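Local coordinates for protein adenosylmethionine-8-amino-7-oxononanoate aminotransferase (Methanocaldococcus jannaschii, PDB 6ZHK) that probably transfers the amino group of S-adenosyl-L-methionine to 8-amino-7-oxononanoate, a pyridoxal-phosphate-dependent step of biotin biosynthesis, at residues P24-M28 / K29-E33; Y417-A420 / E421-E425. All coordinates share one frame; numbering follows the deposited sequence.

Contact 1 of 2, residues P24-M28 / K29-E33; sequences PYTQM and KEYRE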
loop_
_atom_site.group_PDB
_atom_site.type_symbol
_atom_site.label_atom_id
_atom_site.label_comp_id
_atom_site.label_asym_id
_atom_site.label_seq_id
_atom_site.Cartn_x
_atom_site.Cartn_y
_atom_site.Cartn_z
ATOM N N PRO A 24 13.105 -5.819 -3.502
ATOM C CA PRO A 24 12.459 -6.320 -2.285
ATOM C C PRO A 24 13.017 -7.721 -1.957
ATOM O O PRO A 24 13.299 -8.502 -2.875
ATOM C CB PRO A 24 10.985 -6.446 -2.737
ATOM C CG PRO A 24 11.020 -6.621 -4.292
ATOM C CD PRO A 24 12.188 -5.711 -4.663
ATOM N N TYR A 25 13.134 -8.028 -0.656
ATOM C CA TYR A 25 13.487 -9.343 -0.128
ATOM C C TYR A 25 14.713 -9.900 -0.864
ATOM O O TYR A 25 14.687 -11.034 -1.282
ATOM C CB TYR A 25 12.328 -10.355 -0.234
ATOM C CG TYR A 25 11.436 -10.298 0.986
ATOM C CD1 TYR A 25 11.744 -11.024 2.122
ATOM C CD2 TYR A 25 10.325 -9.469 1.014
ATOM C CE1 TYR A 25 10.959 -10.946 3.275
ATOM C CE2 TYR A 25 9.505 -9.388 2.143
ATOM C CZ TYR A 25 9.819 -10.150 3.256
ATOM O OH TYR A 25 9.055 -10.063 4.390
ATOM N N THR A 26 15.779 -9.108 -1.036
ATOM C CA THR A 26 16.861 -9.599 -1.863
ATOM C C THR A 26 18.191 -9.070 -1.317
ATOM O O THR A 26 18.355 -7.862 -1.102
ATOM C CB THR A 26 16.704 -9.035 -3.301
ATOM O OG1 THR A 26 15.563 -9.545 -4.019
ATOM C CG2 THR A 26 17.940 -9.282 -4.163
ATOM N N GLN A 27 19.163 -9.976 -1.148
ATOM C CA GLN A 27 20.495 -9.555 -0.748
ATOM C C GLN A 27 21.172 -9.024 -2.002
ATOM O O GLN A 27 21.595 -9.815 -2.849
ATOM C CB GLN A 27 21.259 -10.737 -0.114
ATOM C CG GLN A 27 22.730 -10.471 0.101
ATOM C CD GLN A 27 23.023 -9.121 0.709
ATOM O OE1 GLN A 27 23.485 -8.236 0.007
ATOM N NE2 GLN A 27 22.722 -8.939 1.997
ATOM N N MET A 28 21.340 -7.695 -2.087
ATOM C CA MET A 28 21.696 -7.047 -3.341
ATOM C C MET A 28 23.145 -7.397 -3.721
ATOM O O MET A 28 23.491 -7.362 -4.896
ATOM C CB MET A 28 21.539 -5.534 -3.202
ATOM C CG MET A 28 20.024 -5.063 -3.266
ATOM S SD MET A 28 19.123 -5.769 -4.715
ATOM C CE MET A 28 19.993 -4.844 -5.985
ATOM N N LYS A 29 23.979 -7.695 -2.731
ATOM C CA LYS A 29 25.341 -8.173 -3.019
ATOM C C LYS A 29 25.273 -9.363 -3.958
ATOM O O LYS A 29 26.013 -9.426 -4.928
ATOM C CB LYS A 29 26.145 -8.427 -1.741
ATOM C CG LYS A 29 27.462 -9.183 -1.959
ATOM C CD LYS A 29 28.600 -8.827 -1.036
ATOM C CE LYS A 29 29.887 -9.540 -1.448
ATOM N NZ LYS A 29 29.608 -10.958 -1.830
ATOM N N GLU A 30 24.413 -10.333 -3.646
ATOM C CA GLU A 30 24.352 -11.558 -4.413
ATOM C C GLU A 30 23.623 -11.351 -5.725
ATOM O O GLU A 30 24.002 -11.929 -6.730
ATOM C CB GLU A 30 23.715 -12.665 -3.585
ATOM C CG GLU A 30 24.738 -13.029 -2.545
ATOM C CD GLU A 30 24.451 -14.322 -1.827
ATOM O OE1 GLU A 30 23.410 -14.969 -2.161
ATOM O OE2 GLU A 30 25.280 -14.666 -0.945
ATOM N N TYR A 31 22.573 -10.538 -5.697
ATOM C CA TYR A 31 21.825 -10.265 -6.906
ATOM C C TYR A 31 22.753 -9.601 -7.933
ATOM O O TYR A 31 22.707 -9.892 -9.122
ATOM C CB TYR A 31 20.620 -9.383 -6.498
ATOM C CG TYR A 31 19.644 -9.121 -7.620
ATOM C CD1 TYR A 31 18.613 -10.008 -7.882
ATOM C CD2 TYR A 31 19.740 -7.970 -8.402
ATOM C CE1 TYR A 31 17.694 -9.775 -8.896
ATOM C CE2 TYR A 31 18.872 -7.765 -9.471
ATOM C CZ TYR A 31 17.825 -8.654 -9.695
ATOM O OH TYR A 31 16.969 -8.460 -10.753
ATOM N N ARG A 32 23.610 -8.695 -7.469
ATOM C CA ARG A 32 24.490 -8.001 -8.389
ATOM C C ARG A 32 25.543 -8.926 -9.006
ATOM O O ARG A 32 26.091 -8.579 -10.051
ATOM C CB ARG A 32 25.238 -6.871 -7.700
ATOM C CG ARG A 32 24.355 -5.654 -7.507
ATOM C CD ARG A 32 25.007 -4.953 -6.337
ATOM N NE ARG A 32 24.667 -3.582 -6.658
ATOM C CZ ARG A 32 25.143 -2.512 -6.049
ATOM N NH1 ARG A 32 26.071 -2.631 -5.105
ATOM N NH2 ARG A 32 24.703 -1.336 -6.441
ATOM N N GLU A 33 25.786 -10.085 -8.384
ATOM C CA GLU A 33 26.774 -11.014 -8.920
ATOM C C GLU A 33 26.139 -11.965 -9.922
ATOM O O GLU A 33 26.858 -12.565 -10.704
ATOM C CB GLU A 33 27.447 -11.823 -7.823
ATOM C CG GLU A 33 28.521 -11.021 -7.133
ATOM C CD GLU A 33 28.907 -11.559 -5.767
ATOM O OE1 GLU A 33 28.276 -12.559 -5.279
ATOM O OE2 GLU A 33 29.833 -10.972 -5.178
#

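Contact 2 of 2, residues Y417-A420 / E421-E425; sequences YRVA and EKLLE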
loop_
_atom_site.group_PDB
_atom_site.type_symbol
_atom_site.label_atom_id
_atom_site.label_comp_id
_atom_site.label_asym_id
_atom_site.label_seq_id
_atom_site.Cartn_x
_atom_site.Cartn_y
_atom_site.Cartn_z
ATOM N N TYR A 417 17.089 -22.446 -3.294
ATOM C CA TYR A 417 17.616 -21.757 -4.483
ATOM C C TYR A 417 18.480 -22.694 -5.351
ATOM O O TYR A 417 18.508 -22.585 -6.581
ATOM C CB TYR A 417 18.403 -20.509 -4.075
ATOM C CG TYR A 417 17.532 -19.326 -3.697
ATOM C CD1 TYR A 417 16.717 -18.703 -4.644
ATOM C CD2 TYR A 417 17.594 -18.783 -2.419
ATOM C CE1 TYR A 417 15.927 -17.599 -4.323
ATOM C CE2 TYR A 417 16.760 -17.730 -2.065
ATOM C CZ TYR A 417 15.950 -17.129 -3.018
ATOM O OH TYR A 417 15.207 -16.069 -2.613
ATOM N N ARG A 418 19.139 -23.665 -4.723
ATOM C CA ARG A 418 19.862 -24.643 -5.550
ATOM C C ARG A 418 18.903 -25.409 -6.466
ATOM O O ARG A 418 19.152 -25.656 -7.663
ATOM C CB ARG A 418 20.676 -25.553 -4.624
ATOM C CG ARG A 418 21.962 -24.890 -4.158
ATOM C CD ARG A 418 22.610 -25.766 -3.102
ATOM N NE ARG A 418 23.538 -24.930 -2.369
ATOM C CZ ARG A 418 24.849 -25.097 -2.325
ATOM N NH1 ARG A 418 25.412 -26.103 -2.969
ATOM N NH2 ARG A 418 25.593 -24.268 -1.618
ATOM N N VAL A 419 17.763 -25.799 -5.893
ATOM C CA VAL A 419 16.724 -26.444 -6.659
ATOM C C VAL A 419 16.153 -25.478 -7.706
ATOM O O VAL A 419 15.937 -25.858 -8.861
ATOM C CB VAL A 419 15.678 -27.119 -5.751
ATOM C CG1 VAL A 419 14.565 -27.733 -6.592
ATOM C CG2 VAL A 419 16.330 -28.233 -4.927
ATOM N N ALA A 420 15.880 -24.217 -7.309
ATOM C CA ALA A 420 15.355 -23.219 -8.253
ATOM C C ALA A 420 16.268 -23.081 -9.484
ATOM O O ALA A 420 15.778 -22.903 -10.600
ATOM C CB ALA A 420 15.222 -21.881 -7.531
ATOM N N GLU A 421 17.599 -23.143 -9.284
ATOM C CA GLU A 421 18.549 -22.981 -10.403
ATOM C C GLU A 421 18.349 -24.064 -11.466
ATOM O O GLU A 421 18.305 -23.780 -12.675
ATOM C CB GLU A 421 19.989 -22.952 -9.900
ATOM C CG GLU A 421 20.497 -21.564 -9.546
ATOM C CD GLU A 421 22.011 -21.594 -9.369
ATOM O OE1 GLU A 421 22.671 -20.559 -9.634
ATOM O OE2 GLU A 421 22.535 -22.686 -9.012
ATOM N N LYS A 422 18.197 -25.319 -11.010
ATOM C CA LYS A 422 17.953 -26.445 -11.903
ATOM C C LYS A 422 16.589 -26.338 -12.565
ATOM O O LYS A 422 16.420 -26.705 -13.714
ATOM C CB LYS A 422 18.078 -27.801 -11.188
ATOM C CG LYS A 422 19.407 -28.083 -10.494
ATOM C CD LYS A 422 20.618 -28.062 -11.482
ATOM C CE LYS A 422 21.937 -28.236 -10.742
ATOM N NZ LYS A 422 23.081 -28.310 -11.674
ATOM N N LEU A 423 15.583 -25.857 -11.827
ATOM C CA LEU A 423 14.272 -25.686 -12.430
ATOM C C LEU A 423 14.334 -24.612 -13.509
ATOM O O LEU A 423 13.643 -24.718 -14.505
ATOM C CB LEU A 423 13.260 -25.316 -11.339
ATOM C CG LEU A 423 12.735 -26.468 -10.491
ATOM C CD1 LEU A 423 11.810 -25.899 -9.400
ATOM C CD2 LEU A 423 11.936 -27.455 -11.358
ATOM N N LEU A 424 15.145 -23.565 -13.307
ATOM C CA LEU A 424 15.194 -22.504 -14.297
ATOM C C LEU A 424 15.754 -23.040 -15.616
ATOM O O LEU A 424 15.272 -22.662 -16.700
ATOM C CB LEU A 424 16.012 -21.312 -13.758
ATOM C CG LEU A 424 15.692 -19.967 -14.405
ATOM C CD1 LEU A 424 14.288 -19.473 -14.078
ATOM C CD2 LEU A 424 16.755 -18.905 -14.140
ATOM N N GLU A 425 16.731 -23.962 -15.529
ATOM C CA GLU A 425 17.268 -24.608 -16.734
ATOM C C GLU A 425 16.192 -25.403 -17.479
ATOM O O GLU A 425 16.312 -25.646 -18.688
ATOM C CB GLU A 425 18.407 -25.573 -16.386
ATOM C CG GLU A 425 19.654 -24.896 -15.847
ATOM C CD GLU A 425 20.625 -25.861 -15.174
ATOM O OE1 GLU A 425 20.330 -27.105 -15.082
ATOM O OE2 GLU A 425 21.687 -25.388 -14.764
HETATM O O HOH W 1 21.698 -25.712 -8.487
#

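Contact 1 of 2, residues P24-M28 / K29-E33
Gln27 OE1 accepts from Lys29 N at 2.8 Å, with an N-H...O angle of 152° and the donor lying in the carboxamide plane on a lone pair of the oxygen. The bend at chi2 (45°) is what folds the Gln27 amide back over the start of the helix, where OE1 also lies 3.2 Å from Lys29 CB. This capping bond, made from the position just before the helix, marks Gln27 as the N-cap of helix 28-33, and its own carbonyl opens the helical bonding, Tyr31 N to Gln27 O being 3.1 Å. The second subunit holds both ends of the amide: its Gly325 N donates to OE1, and its Phe323 O accepts from NE2. One residue on, Arg32 N donates to Met28 O at 2.9 Å.

Tyr31 has CG anti to its backbone N (chi1 -174°), which sets the base of the ring beside Thr26 and Met28, while the hydroxyl end runs away from the loop to a hydrogen bond with Asp17. Thr26 CG2 crosses at the root, 3.6 Å from Tyr31 CB, and Met28, bent at chi2 and chi3, runs alongside with CE 4.0 Å from Tyr31 CD2. The sulfur makes an oblique Met-aromatic contact, Met28 SD standing 5.0 Å from the centroid of the Tyr31 ring. Thr26 OG1 donates to Pro24 O over 2.7 Å, from above the carbonyl plane.

Contact 2 of 2, residues Y417-A420 / E421-E425
Glu421 meets Tyr417 through the backbone, Glu421 N donating to Tyr417 O at 2.9 Å, and the two methylenes of its side chain pass close to that same carbonyl. Its chain is extended beyond CG, and the carboxylate is tied back by a water that donates to Glu421 OE2 at 3.2 Å and to Arg418 O at 2.7 Å. The bridge spans three residues and gives Arg418 O a second donor beside its helical partner.

That partner is Lys422 N, whose bond to Arg418 O is straight (162°) but weak at 3.5 Å, consistent with a carbonyl shared with solvent. The Lys422 side chain, bent at chi2, sets CG against Arg418 O before running on to touch Ala460 and Glu463 of helix 447-463.

Leu423 turns to the buried side. Its N donates to Val419 O at 3.0 Å, and the side chains repeat the four-residue spacing, with Leu423 CD1 4.3 Å from Val419 CG1. With CG anti to the carbonyl carbon (chi1 -80°), the isobutyl group lies close to the Val419 carbonyl as well. Both residues rest on Leu457.

Leu424 N closes the next turn on Ala420 O at 2.9 Å, and Leu424 CB lies close to the same oxygen. Glu425 contributes its N-H to Glu421 O at 3.3 Å.

Val419 and Leu423 one turn apart against helix 447-463, with the exposed Glu421 carboxylate on water, make this an amphipathic alpha-helix; helix 415-425 packs on helix 447-463 in the C-terminal part of the class-III aminotransferase fold.

Contacts 1 and 2 do not touch: their centres are about 17 Å apart and their nearest atoms about 5 Å. Three residues nevertheless connect them. Lys414, just ahead of helix 415-425, forms a salt bridge with Glu30; Arg431 donates to Tyr25 O and packs against Tyr417; and Phe327 of the second subunit gives its N-H to Glu30 and packs against Tyr417. Tyr25, predicted to recognise substrate, touches Tyr155 of its own chain and Gly336 of the second subunit, both predicted substrate-binding positions. The Tyr25 end of contact 1 thus borders the probable substrate site, and contact 2 comes near it through Tyr417, whose side chain is about 7 Å from that of Tyr25.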